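Local coordinates for ABC transporter substrate binding protein (Ribose) (Agrobacterium vitis, PDB 4WUT), which probably captures a sugar for an ABC transporter as its solute-binding protein, and binds beta-D-fucopyranose, at residues E25-V30 against T56-G61; D70-V75 against D94-A99; G152-M157 against S181-V186; G168-F173 against F216-P221. All blocks are in the same frame, centred on the assembly; numbering follows the deposited sequence.

Contact 1: residues E25-V30 against T56-G61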
loop_
_atom_site.group_PDB
_atom_site.type_symbol
_atom_site.label_atom_id
_atom_site.label_comp_id
_atom_site.label_asym_id
_atom_site.label_seq_id
_atom_site.Cartn_x
_atom_site.Cartn_y
_atom_site.Cartn_z
ATOM N N GLU A 25 12.736 -21.360 9.143
ATOM C CA GLU A 25 12.322 -19.961 9.102
ATOM C C GLU A 25 11.685 -19.540 7.785
ATOM O O GLU A 25 12.246 -19.756 6.711
ATOM C CB GLU A 25 13.520 -19.039 9.360
ATOM C CG GLU A 25 13.168 -17.565 9.318
ATOM C CD GLU A 25 14.345 -16.643 9.582
ATOM O OE1 GLU A 25 15.454 -17.136 9.898
ATOM O OE2 GLU A 25 14.151 -15.413 9.452
ATOM N N ILE A 26 10.519 -18.915 7.879
ATOM C CA ILE A 26 9.947 -18.164 6.765
ATOM C C ILE A 26 10.135 -16.671 7.074
ATOM O O ILE A 26 9.561 -16.167 8.023
ATOM C CB ILE A 26 8.465 -18.495 6.589
ATOM C CG1 ILE A 26 8.299 -19.960 6.152
ATOM C CG2 ILE A 26 7.834 -17.574 5.567
ATOM C CD1 ILE A 26 6.863 -20.383 5.990
ATOM N N ALA A 27 10.962 -15.981 6.299
ATOM C CA ALA A 27 11.298 -14.590 6.587
ATOM C C ALA A 27 10.306 -13.663 5.903
ATOM O O ALA A 27 10.235 -13.620 4.678
ATOM C CB ALA A 27 12.730 -14.281 6.135
ATOM N N VAL A 28 9.526 -12.942 6.706
ATOM C CA VAL A 28 8.646 -11.914 6.185
ATOM C C VAL A 28 9.371 -10.582 6.282
ATOM O O VAL A 28 9.794 -10.172 7.376
ATOM C CB VAL A 28 7.335 -11.854 6.970
ATOM C CG1 VAL A 28 6.409 -10.817 6.357
ATOM C CG2 VAL A 28 6.679 -13.227 7.008
ATOM N N ILE A 29 9.531 -9.941 5.133
ATOM C CA ILE A 29 10.287 -8.704 5.024
ATOM C C ILE A 29 9.420 -7.638 4.372
ATOM O O ILE A 29 8.994 -7.773 3.207
ATOM C CB ILE A 29 11.606 -8.917 4.227
ATOM C CG1 ILE A 29 12.501 -9.917 4.953
ATOM C CG2 ILE A 29 12.331 -7.570 4.009
ATOM C CD1 ILE A 29 13.708 -10.380 4.143
ATOM N N VAL A 30 9.120 -6.589 5.130
ATOM C CA VAL A 30 8.219 -5.553 4.668
ATOM C C VAL A 30 8.913 -4.203 4.593
ATOM O O VAL A 30 10.095 -4.099 4.923
ATOM C CB VAL A 30 6.951 -5.464 5.551
ATOM C CG1 VAL A 30 6.139 -6.772 5.452
ATOM C CG2 VAL A 30 7.289 -5.140 6.982
ATOM N N THR A 56 8.236 -21.473 11.211
ATOM C CA THR A 56 7.958 -20.274 11.979
ATOM C C THR A 56 8.200 -19.073 11.072
ATOM O O THR A 56 8.818 -19.216 10.014
ATOM C CB THR A 56 8.880 -20.195 13.204
ATOM O OG1 THR A 56 10.246 -20.227 12.785
ATOM C CG2 THR A 56 8.621 -21.364 14.146
ATOM N N ILE A 57 7.705 -17.896 11.453
ATOM C CA ILE A 57 8.023 -16.686 10.709
ATOM C C ILE A 57 8.829 -15.716 11.563
ATOM O O ILE A 57 8.724 -15.689 12.792
ATOM C CB ILE A 57 6.769 -15.919 10.146
ATOM C CG1 ILE A 57 5.872 -15.417 11.278
ATOM C CG2 ILE A 57 5.962 -16.784 9.189
ATOM C CD1 ILE A 57 4.667 -14.664 10.787
ATOM N N THR A 58 9.663 -14.960 10.876
ATOM C CA THR A 58 10.247 -13.758 11.422
ATOM C C THR A 58 9.605 -12.612 10.650
ATOM O O THR A 58 9.196 -12.783 9.507
ATOM C CB THR A 58 11.763 -13.758 11.232
ATOM O OG1 THR A 58 12.056 -13.965 9.849
ATOM C CG2 THR A 58 12.401 -14.878 12.056
ATOM N N PHE A 59 9.481 -11.453 11.282
ATOM C CA PHE A 59 8.872 -10.295 10.649
ATOM C C PHE A 59 9.817 -9.131 10.853
ATOM O O PHE A 59 10.141 -8.791 11.992
ATOM C CB PHE A 59 7.524 -9.987 11.307
ATOM C CG PHE A 59 6.696 -8.979 10.551
ATOM C CD1 PHE A 59 5.928 -9.380 9.466
ATOM C CD2 PHE A 59 6.650 -7.660 10.948
ATOM C CE1 PHE A 59 5.149 -8.451 8.769
ATOM C CE2 PHE A 59 5.876 -6.730 10.249
ATOM C CZ PHE A 59 5.133 -7.132 9.168
ATOM N N GLN A 60 10.282 -8.540 9.764
ATOM C CA GLN A 60 11.326 -7.520 9.824
ATOM C C GLN A 60 11.082 -6.477 8.742
ATOM O O GLN A 60 10.474 -6.766 7.708
ATOM C CB GLN A 60 12.702 -8.175 9.608
ATOM C CG GLN A 60 12.822 -9.632 10.116
ATOM C CD GLN A 60 13.185 -10.647 9.016
ATOM O OE1 GLN A 60 14.355 -10.756 8.620
ATOM N NE2 GLN A 60 12.185 -11.414 8.538
ATOM N N GLY A 61 11.559 -5.263 8.967
ATOM C CA GLY A 61 11.532 -4.233 7.957
ATOM C C GLY A 61 12.422 -3.104 8.404
ATOM O O GLY A 61 12.691 -2.987 9.621
#
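Thr58 OG1 donates to Glu25 OE2 at 2.6 Å. It reaches that oxygen on its anti side, 23° out of the carboxylate plane. The glutamate chain is fully extended, with CG anti to the backbone N (chi1 179°), and this carries the carboxylate across to the neighbouring strand. Its methylene and carboxyl carbons also lie against Thr58 CG2. The same OE2 forms a salt bridge to Arg81, so one carboxylate oxygen serves both a hydroxyl and a guanidinium. The backbones are joined by five hydrogen bonds that alternate in direction. Ile26 N gives to Thr56 O at 2.7 Å, and Ile26 O accepts from Thr58 N at 3.1 Å. Val28 N gives to Thr58 O at 2.8 Å, while Val28 O takes Gln60 N at 2.9 Å. Val30 N closes the series on Gln60 O. Ile26 and Val28 thus spend both N-H and C=O on this strand. Ala27 and Ile29 turn theirs to the other neighbour, strand 85-88, and the loop after it. Val30 O is taken by the side-chain amide of Gln71. Apolar contacts fill the face that carries Ile26, Val28, Ile57 and Phe59. Val28 CG1 lies 3.5 Å from Phe59 CD1, and Val30 CG2 meets Phe59 CZ at 3.7 Å. Helix 36-49 packs on Ile57 and Phe59, and helix 267-282 lies against Ile26. The two strands are parallel and in register. With helix 36-49 they form a beta-alpha-beta crossover at the sheet edge, as in the Rossmann-like lobes of periplasmic sugar-binding proteins.

Contact 2: residues D70-V75 against D94-A99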
loop_
_atom_site.group_PDB
_atom_site.type_symbol
_atom_site.label_atom_id
_atom_site.label_comp_id
_atom_site.label_asym_id
_atom_site.label_seq_id
_atom_site.Cartn_x
_atom_site.Cartn_y
_atom_site.Cartn_z
ATOM N N ASP A 70 18.686 -0.676 2.964
ATOM C CA ASP A 70 18.511 -1.460 4.174
ATOM C C ASP A 70 17.643 -2.678 3.912
ATOM O O ASP A 70 17.885 -3.744 4.475
ATOM C CB ASP A 70 17.901 -0.608 5.289
ATOM C CG ASP A 70 18.908 0.309 5.950
ATOM O OD1 ASP A 70 20.135 0.133 5.752
ATOM O OD2 ASP A 70 18.469 1.205 6.704
ATOM N N GLN A 71 16.602 -2.529 3.081
ATOM C CA GLN A 71 15.765 -3.678 2.772
ATOM C C GLN A 71 16.512 -4.703 1.917
ATOM O O GLN A 71 16.367 -5.901 2.131
ATOM C CB GLN A 71 14.436 -3.282 2.113
ATOM C CG GLN A 71 13.421 -4.404 2.243
ATOM C CD GLN A 71 12.222 -4.250 1.346
ATOM O OE1 GLN A 71 12.344 -4.057 0.132
ATOM N NE2 GLN A 71 11.049 -4.382 1.937
ATOM N N VAL A 72 17.293 -4.230 0.948
ATOM C CA VAL A 72 18.120 -5.123 0.153
ATOM C C VAL A 72 19.017 -5.954 1.079
ATOM O O VAL A 72 19.127 -7.162 0.959
ATOM C CB VAL A 72 18.991 -4.331 -0.829
ATOM C CG1 VAL A 72 20.081 -5.206 -1.444
ATOM C CG2 VAL A 72 18.125 -3.682 -1.945
ATOM N N ASN A 73 19.679 -5.283 2.006
ATOM C CA ASN A 73 20.529 -5.971 2.963
ATOM C C ASN A 73 19.780 -7.084 3.733
ATOM O O ASN A 73 20.309 -8.193 3.924
ATOM C CB ASN A 73 21.157 -4.924 3.891
ATOM C CG ASN A 73 21.974 -5.534 4.989
ATOM O OD1 ASN A 73 21.461 -5.828 6.071
ATOM N ND2 ASN A 73 23.265 -5.703 4.735
HETATM N N MSE A 74 18.548 -6.803 4.152
HETATM C CA MSE A 74 17.731 -7.796 4.845
HETATM C C MSE A 74 17.439 -9.024 4.003
HETATM O O MSE A 74 17.505 -10.143 4.494
HETATM C CB MSE A 74 16.417 -7.198 5.313
HETATM C CG MSE A 74 16.601 -6.287 6.463
HETATM SE SE MSE A 74 14.863 -5.654 7.113
HETATM C CE MSE A 74 15.538 -4.590 8.600
ATOM N N VAL A 75 17.080 -8.814 2.741
ATOM C CA VAL A 75 16.797 -9.944 1.879
ATOM C C VAL A 75 18.090 -10.761 1.608
ATOM O O VAL A 75 18.101 -12.002 1.697
ATOM C CB VAL A 75 16.171 -9.467 0.558
ATOM C CG1 VAL A 75 15.981 -10.637 -0.379
ATOM C CG2 VAL A 75 14.856 -8.734 0.801
ATOM N N ASP A 94 12.897 -2.328 -8.730
ATOM C CA ASP A 94 14.147 -2.625 -9.410
ATOM C C ASP A 94 15.298 -2.958 -8.457
ATOM O O ASP A 94 16.046 -3.920 -8.686
ATOM C CB ASP A 94 14.511 -1.447 -10.311
ATOM C CG ASP A 94 13.490 -1.226 -11.399
ATOM O OD1 ASP A 94 13.382 -2.101 -12.278
ATOM O OD2 ASP A 94 12.791 -0.184 -11.373
ATOM N N ALA A 95 15.457 -2.167 -7.404
ATOM C CA ALA A 95 16.580 -2.354 -6.504
ATOM C C ALA A 95 16.567 -3.704 -5.824
ATOM O O ALA A 95 17.634 -4.185 -5.420
ATOM C CB ALA A 95 16.617 -1.256 -5.463
ATOM N N LEU A 96 15.386 -4.305 -5.660
ATOM C CA LEU A 96 15.285 -5.588 -4.965
ATOM C C LEU A 96 15.454 -6.813 -5.883
ATOM O O LEU A 96 15.571 -7.943 -5.404
ATOM C CB LEU A 96 13.940 -5.700 -4.239
ATOM C CG LEU A 96 13.871 -5.061 -2.836
ATOM C CD1 LEU A 96 14.715 -5.892 -1.858
ATOM C CD2 LEU A 96 14.279 -3.600 -2.812
ATOM N N VAL A 97 15.522 -6.589 -7.193
ATOM C CA VAL A 97 15.624 -7.712 -8.125
ATOM C C VAL A 97 16.878 -8.579 -7.934
ATOM O O VAL A 97 16.776 -9.800 -7.897
ATOM C CB VAL A 97 15.499 -7.248 -9.563
ATOM C CG1 VAL A 97 15.711 -8.435 -10.495
ATOM C CG2 VAL A 97 14.129 -6.630 -9.777
ATOM N N PRO A 98 18.064 -7.961 -7.776
ATOM C CA PRO A 98 19.253 -8.806 -7.620
ATOM C C PRO A 98 19.207 -9.722 -6.399
ATOM O O PRO A 98 19.639 -10.870 -6.497
ATOM C CB PRO A 98 20.382 -7.780 -7.502
ATOM C CG PRO A 98 19.883 -6.625 -8.285
ATOM C CD PRO A 98 18.434 -6.549 -7.976
ATOM N N ALA A 99 18.658 -9.242 -5.284
ATOM C CA ALA A 99 18.572 -10.073 -4.089
ATOM C C ALA A 99 17.553 -11.192 -4.250
ATOM O O ALA A 99 17.768 -12.313 -3.780
ATOM C CB ALA A 99 18.243 -9.206 -2.875
#
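Val75 holds CG1 anti to its own backbone nitrogen (chi1 175°), which puts CG1 against Ala99 and leaves CG2 for Leu96. Val75 CG1 meets Ala99 CB at 3.7 Å. Val75 CG2 meets Leu96 CD1 at 3.9 Å. Val72 has nearly the same first torsion, 167°, and its CG2 is the branch that reaches across. Val72 CG2 lies 3.9 Å from Leu96 CD2 and 3.5 Å from the carbonyl oxygen of Ala95. Leu96 therefore spreads its two methyls between the valines, CD1 to Val75 and CD2 to Val72. The side chains of Val72 and Leu96 run antiparallel where they meet.

Gln71 lies crosswise to Leu96. Gln71 OE1 stands 3.5 Å from Leu96 CG, with both methyls close by. This oxygen accepts a hydrogen bond from Ser91 N, and NE2 donates to Ala89 O. The amide is thus fixed by backbone groups just past strand 85-88 while its oxygen rests on the leucine. Ile29 and Leu88 of the sheet pack against Gln71 and Val75. The contact joins helix 68-80 to the type I turn Asp94-Val97 and the first part of helix 97-105, two helices packed together in the N-terminal lobe. No hydrogen bond crosses between the segments. Cohesion here rests on aliphatic packing, and the polar groups of Gln71 are satisfied elsewhere.

Contact 3: residues G152-M157 against S181-V186. With CA (calcium ion), chain G.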
loop_
_atom_site.group_PDB
_atom_site.type_symbol
_atom_site.label_atom_id
_atom_site.label_comp_id
_atom_site.label_asym_id
_atom_site.label_seq_id
_atom_site.Cartn_x
_atom_site.Cartn_y
_atom_site.Cartn_z
ATOM N N GLY A 152 -11.617 22.378 -12.339
ATOM C CA GLY A 152 -10.977 22.874 -11.135
ATOM C C GLY A 152 -9.664 22.174 -10.896
ATOM O O GLY A 152 -9.157 21.425 -11.738
ATOM N N LYS A 153 -9.132 22.385 -9.701
ATOM C CA LYS A 153 -7.806 21.908 -9.347
ATOM C C LYS A 153 -7.885 20.866 -8.232
ATOM O O LYS A 153 -8.623 21.049 -7.256
ATOM C CB LYS A 153 -6.970 23.077 -8.849
ATOM C CG LYS A 153 -6.633 24.125 -9.887
ATOM C CD LYS A 153 -6.145 25.399 -9.222
ATOM C CE LYS A 153 -4.658 25.420 -9.064
ATOM N NZ LYS A 153 -4.200 26.564 -8.198
ATOM N N ILE A 154 -7.123 19.793 -8.370
ATOM C CA ILE A 154 -6.968 18.830 -7.294
ATOM C C ILE A 154 -5.481 18.546 -7.080
ATOM O O ILE A 154 -4.683 18.722 -7.996
ATOM C CB ILE A 154 -7.711 17.515 -7.553
ATOM C CG1 ILE A 154 -7.131 16.804 -8.772
ATOM C CG2 ILE A 154 -9.235 17.756 -7.669
ATOM C CD1 ILE A 154 -7.685 15.390 -8.954
ATOM N N ALA A 155 -5.123 18.119 -5.877
ATOM C CA ALA A 155 -3.734 17.804 -5.546
ATOM C C ALA A 155 -3.536 16.323 -5.346
ATOM O O ALA A 155 -4.409 15.633 -4.816
ATOM C CB ALA A 155 -3.328 18.536 -4.279
ATOM N N VAL A 156 -2.360 15.828 -5.746
ATOM C CA VAL A 156 -1.998 14.433 -5.554
ATOM C C VAL A 156 -0.834 14.353 -4.568
ATOM O O VAL A 156 0.289 14.817 -4.867
ATOM C CB VAL A 156 -1.597 13.768 -6.881
ATOM C CG1 VAL A 156 -1.043 12.387 -6.619
ATOM C CG2 VAL A 156 -2.812 13.707 -7.791
HETATM N N MSE A 157 -1.120 13.772 -3.410
HETATM C CA MSE A 157 -0.143 13.530 -2.346
HETATM C C MSE A 157 0.233 12.059 -2.404
HETATM O O MSE A 157 -0.546 11.162 -2.027
HETATM C CB MSE A 157 -0.739 13.867 -0.966
HETATM C CG MSE A 157 -1.554 15.161 -0.944
HETATM SE SE MSE A 157 -0.662 16.749 -1.688
HETATM C CE MSE A 157 0.678 17.037 -0.365
ATOM N N SER A 181 -12.043 14.088 -17.221
ATOM C CA SER A 181 -12.293 15.425 -16.716
ATOM C C SER A 181 -11.294 16.398 -17.322
ATOM O O SER A 181 -10.402 15.999 -18.098
ATOM C CB SER A 181 -12.185 15.466 -15.191
ATOM O OG SER A 181 -10.825 15.469 -14.788
ATOM N N LYS A 182 -11.465 17.672 -16.995
ATOM C CA LYS A 182 -10.426 18.649 -17.282
ATOM C C LYS A 182 -9.856 19.216 -15.966
ATOM O O LYS A 182 -9.371 20.339 -15.924
ATOM C CB LYS A 182 -10.903 19.753 -18.234
ATOM C CG LYS A 182 -12.307 20.284 -18.005
ATOM C CD LYS A 182 -12.561 21.514 -18.875
ATOM C CE LYS A 182 -12.545 21.194 -20.356
ATOM N NZ LYS A 182 -13.724 20.383 -20.784
ATOM N N LEU A 183 -9.921 18.422 -14.900
ATOM C CA LEU A 183 -9.284 18.807 -13.640
ATOM C C LEU A 183 -7.789 18.977 -13.829
ATOM O O LEU A 183 -7.138 18.210 -14.551
ATOM C CB LEU A 183 -9.553 17.781 -12.544
ATOM C CG LEU A 183 -11.013 17.607 -12.127
ATOM C CD1 LEU A 183 -11.267 16.349 -11.281
ATOM C CD2 LEU A 183 -11.523 18.845 -11.393
ATOM N N GLN A 184 -7.265 20.005 -13.172
ATOM C CA GLN A 184 -5.837 20.297 -13.168
ATOM C C GLN A 184 -5.201 19.651 -11.970
ATOM O O GLN A 184 -5.661 19.872 -10.857
ATOM C CB GLN A 184 -5.620 21.805 -13.087
ATOM C CG GLN A 184 -4.180 22.207 -12.899
ATOM C CD GLN A 184 -3.989 23.715 -12.875
ATOM O OE1 GLN A 184 -4.828 24.472 -13.384
ATOM N NE2 GLN A 184 -2.882 24.160 -12.277
ATOM N N ILE A 185 -4.144 18.872 -12.184
ATOM C CA ILE A 185 -3.470 18.199 -11.091
ATOM C C ILE A 185 -2.289 19.038 -10.599
ATOM O O ILE A 185 -1.446 19.462 -11.387
ATOM C CB ILE A 185 -3.009 16.798 -11.499
ATOM C CG1 ILE A 185 -4.229 15.887 -11.699
ATOM C CG2 ILE A 185 -2.062 16.205 -10.457
ATOM C CD1 ILE A 185 -3.916 14.587 -12.378
ATOM N N VAL A 186 -2.293 19.330 -9.300
ATOM C CA VAL A 186 -1.187 19.958 -8.582
ATOM C C VAL A 186 -0.384 18.834 -7.914
ATOM O O VAL A 186 -0.948 17.919 -7.310
ATOM C CB VAL A 186 -1.742 20.892 -7.484
ATOM C CG1 VAL A 186 -0.610 21.586 -6.751
ATOM C CG2 VAL A 186 -2.715 21.909 -8.096
HETATM CA CA CA G . -9.156 15.495 -20.222
HETATM O O HOH W 1 -10.186 22.635 -14.846
HETATM O O HOH W 2 -8.634 14.115 -22.148
HETATM O O HOH W 3 -7.603 16.425 -21.688
HETATM O O HOH W 4 -7.556 16.645 -18.897
#
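Gly152 O accepts a hydrogen bond from Gln184 N at 2.8 Å and is approached by Leu183 CA at 3.2 Å in a CA-H...O contact. Leu183 CD2 lies 3.5 Å from Gly152 O. Ile154 carries the pairing onward. Its N donates to Gln184 O. Ile154 O accepts from Val186 N at 2.8 Å in a nearly straight bond (174°). Val156 N then gives to Val186 O. Strands 153-158 and 184-190 are thus paired in parallel, the two strands of a beta-alpha-beta unit whose helix is 164-180. Strand 184-190 is an edge strand.

On one face Lys153 and Gln184 run alongside each other from neighbouring strands, with Lys153 CE 3.9 Å from Gln184 NE2. A bend at chi3 (92°) takes the lysine NZ to Asn209 and Asp211, with a salt bridge to the aspartate. On the other face Val156 CG2 meets Ile185 CG2 at 3.7 Å, and Phe173 of helix 164-180 packs on Ile154 and Val156. The approach to strand 184-190 is also pinned. Ser181 OG accepts from Leu183 N at 3.1 Å, an ST turn. A water links Gly152 N to Lys182 O. The carbonyl oxygen of Ser181 binds a calcium ion at 2.5 Å, together with three waters and the carbonyl oxygen of Lys178.

Contact 4: residues G168-F173 against F216-P221. With FCB (beta-D-fucopyranose), chain E.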
loop_
_atom_site.group_PDB
_atom_site.type_symbol
_atom_site.label_atom_id
_atom_site.label_comp_id
_atom_site.label_asym_id
_atom_site.label_seq_id
_atom_site.Cartn_x
_atom_site.Cartn_y
_atom_site.Cartn_z
ATOM N N GLY A 168 1.178 2.010 -10.172
ATOM C CA GLY A 168 -0.140 1.702 -10.674
ATOM C C GLY A 168 -1.205 2.546 -10.010
ATOM O O GLY A 168 -2.129 3.002 -10.660
ATOM N N ARG A 169 -1.082 2.753 -8.707
ATOM C CA ARG A 169 -2.122 3.427 -7.951
ATOM C C ARG A 169 -2.229 4.893 -8.380
ATOM O O ARG A 169 -3.296 5.416 -8.734
ATOM C CB ARG A 169 -1.780 3.343 -6.467
ATOM C CG ARG A 169 -2.890 3.806 -5.580
ATOM C CD ARG A 169 -2.534 3.614 -4.131
ATOM N NE ARG A 169 -2.284 2.217 -3.830
ATOM C CZ ARG A 169 -1.818 1.749 -2.680
ATOM N NH1 ARG A 169 -1.554 2.570 -1.655
ATOM N NH2 ARG A 169 -1.632 0.458 -2.536
ATOM N N VAL A 170 -1.094 5.569 -8.366
ATOM C CA VAL A 170 -1.088 6.974 -8.693
ATOM C C VAL A 170 -1.222 7.162 -10.211
ATOM O O VAL A 170 -1.874 8.079 -10.674
ATOM C CB VAL A 170 0.152 7.678 -8.098
ATOM C CG1 VAL A 170 0.268 9.116 -8.604
ATOM C CG2 VAL A 170 0.059 7.629 -6.582
ATOM N N GLY A 171 -0.620 6.294 -11.006
ATOM C CA GLY A 171 -0.850 6.362 -12.436
ATOM C C GLY A 171 -2.296 6.083 -12.830
ATOM O O GLY A 171 -2.835 6.738 -13.728
ATOM N N GLY A 172 -2.919 5.083 -12.205
ATOM C CA GLY A 172 -4.313 4.784 -12.477
ATOM C C GLY A 172 -5.183 5.995 -12.165
ATOM O O GLY A 172 -6.067 6.372 -12.944
ATOM N N PHE A 173 -4.940 6.599 -11.008
ATOM C CA PHE A 173 -5.665 7.793 -10.589
ATOM C C PHE A 173 -5.471 8.912 -11.603
ATOM O O PHE A 173 -6.431 9.485 -12.118
ATOM C CB PHE A 173 -5.174 8.247 -9.203
ATOM C CG PHE A 173 -5.911 9.460 -8.646
ATOM C CD1 PHE A 173 -7.065 9.314 -7.887
ATOM C CD2 PHE A 173 -5.439 10.747 -8.881
ATOM C CE1 PHE A 173 -7.722 10.409 -7.376
ATOM C CE2 PHE A 173 -6.127 11.842 -8.393
ATOM C CZ PHE A 173 -7.254 11.672 -7.628
ATOM N N PHE A 216 -6.010 14.012 -2.972
ATOM C CA PHE A 216 -5.843 12.565 -2.904
ATOM C C PHE A 216 -4.570 12.209 -2.148
ATOM O O PHE A 216 -3.512 12.730 -2.453
ATOM C CB PHE A 216 -5.796 12.029 -4.345
ATOM C CG PHE A 216 -5.494 10.564 -4.474
ATOM C CD1 PHE A 216 -6.219 9.621 -3.768
ATOM C CD2 PHE A 216 -4.509 10.115 -5.353
ATOM C CE1 PHE A 216 -5.976 8.270 -3.914
ATOM C CE2 PHE A 216 -4.260 8.772 -5.478
ATOM C CZ PHE A 216 -4.974 7.858 -4.754
ATOM N N GLY A 217 -4.706 11.367 -1.132
ATOM C CA GLY A 217 -3.594 10.871 -0.337
ATOM C C GLY A 217 -3.415 9.385 -0.579
ATOM O O GLY A 217 -4.283 8.597 -0.202
ATOM N N ALA A 218 -2.302 8.976 -1.184
ATOM C CA ALA A 218 -2.279 7.678 -1.840
ATOM C C ALA A 218 -1.864 6.476 -1.009
ATOM O O ALA A 218 -1.821 5.357 -1.516
ATOM C CB ALA A 218 -1.432 7.766 -3.112
ATOM N N ASN A 219 -1.510 6.684 0.253
ATOM C CA ASN A 219 -1.312 5.578 1.174
ATOM C C ASN A 219 -1.576 6.007 2.617
ATOM O O ASN A 219 -1.876 7.175 2.894
ATOM C CB ASN A 219 0.071 4.919 1.017
ATOM C CG ASN A 219 1.198 5.676 1.707
ATOM O OD1 ASN A 219 1.100 6.856 2.046
ATOM N ND2 ASN A 219 2.309 4.982 1.898
ATOM N N GLU A 220 -1.456 5.048 3.514
ATOM C CA GLU A 220 -1.867 5.239 4.902
ATOM C C GLU A 220 -1.229 6.474 5.579
ATOM O O GLU A 220 -1.944 7.394 6.006
ATOM C CB GLU A 220 -1.653 3.955 5.716
ATOM C CG GLU A 220 -2.066 4.087 7.180
ATOM C CD GLU A 220 -1.669 2.858 7.995
ATOM O OE1 GLU A 220 -0.454 2.639 8.204
ATOM O OE2 GLU A 220 -2.556 2.087 8.404
ATOM N N PRO A 221 0.112 6.523 5.673
ATOM C CA PRO A 221 0.666 7.676 6.381
ATOM C C PRO A 221 0.424 8.996 5.647
ATOM O O PRO A 221 0.290 10.051 6.272
ATOM C CB PRO A 221 2.159 7.365 6.450
ATOM C CG PRO A 221 2.390 6.397 5.304
ATOM C CD PRO A 221 1.162 5.562 5.312
HETATM C C1 FCB E . -0.104 0.901 1.599
HETATM C C2 FCB E . 0.796 0.529 0.429
HETATM C C3 FCB E . 2.034 -0.033 0.871
HETATM C C4 FCB E . 2.724 0.899 1.902
HETATM C C5 FCB E . 1.647 1.183 2.985
HETATM C C6 FCB E . 2.176 2.115 4.114
HETATM O O1 FCB E . -1.071 1.685 1.081
HETATM O O2 FCB E . 0.068 -0.468 -0.340
HETATM O O3 FCB E . 2.859 -0.198 -0.311
HETATM O O4 FCB E . 3.219 2.108 1.274
HETATM O O5 FCB E . 0.581 1.823 2.434
#
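The beta-D-fucopyranose pocket takes part of its wall from this contact, where Arg169 meets Ala218 and the sugar together. Arg169 NH1 donates to Ala218 O at 2.8 Å, in the carbonyl plane and in its own guanidinium plane. Arg169 NH1 also gives to O1 of the sugar at 2.9 Å. Arg169 NH2 donates to sugar O2, also at 2.9 Å, and to Asn133. These bonds fix the rotation of the guanidinium, and the carbonyl of Ala218 acts as a second-shell support for a ligand-binding group. Chi3 of Arg169, at -60°, bends the chain and turns the edge of the guanidinium to the sugar.

Asn219 is the N-cap of helix 220-232. Its side chain caps a backbone N, and OD1 also bonds Thr222 OG1. Asn219 ND2 donates to sugar O4 at 3.1 Å. This part of the site lies at the C-terminal end of strand 214-217, where a helix begins, as is usual in periplasmic binding proteins.

Further from the sugar, Val170 CG2 touches Ala218 CB at 3.8 Å. The Phe173 and Phe216 rings form an offset stack, centroids 4.0 Å apart and planes at 10°. Phe173 CZ also reaches Phe216 CB at 3.6 Å.

In the fold
The four contacts draw on the sheets of two lobes and the helices beside them. Contacts 1 and 2 come first along the chain and lie in the N-terminal lobe, with centres about 14 Å apart. Helix 68-80 follows strand 56-60, and the two contacts touch. Contacts 3 and 4 lie in the other lobe, with centres about 13 Å apart. Their segments alternate along the chain, and Met157 pairs with Phe216 and Ala218 where strands 153-158 and 214-217 are neighbours. Contacts 1 and 3 sit on opposite sides of the chain's centre, about 40 Å apart between centres. The sugar lies between the lobes, consistent with the two-lobed fold of this family.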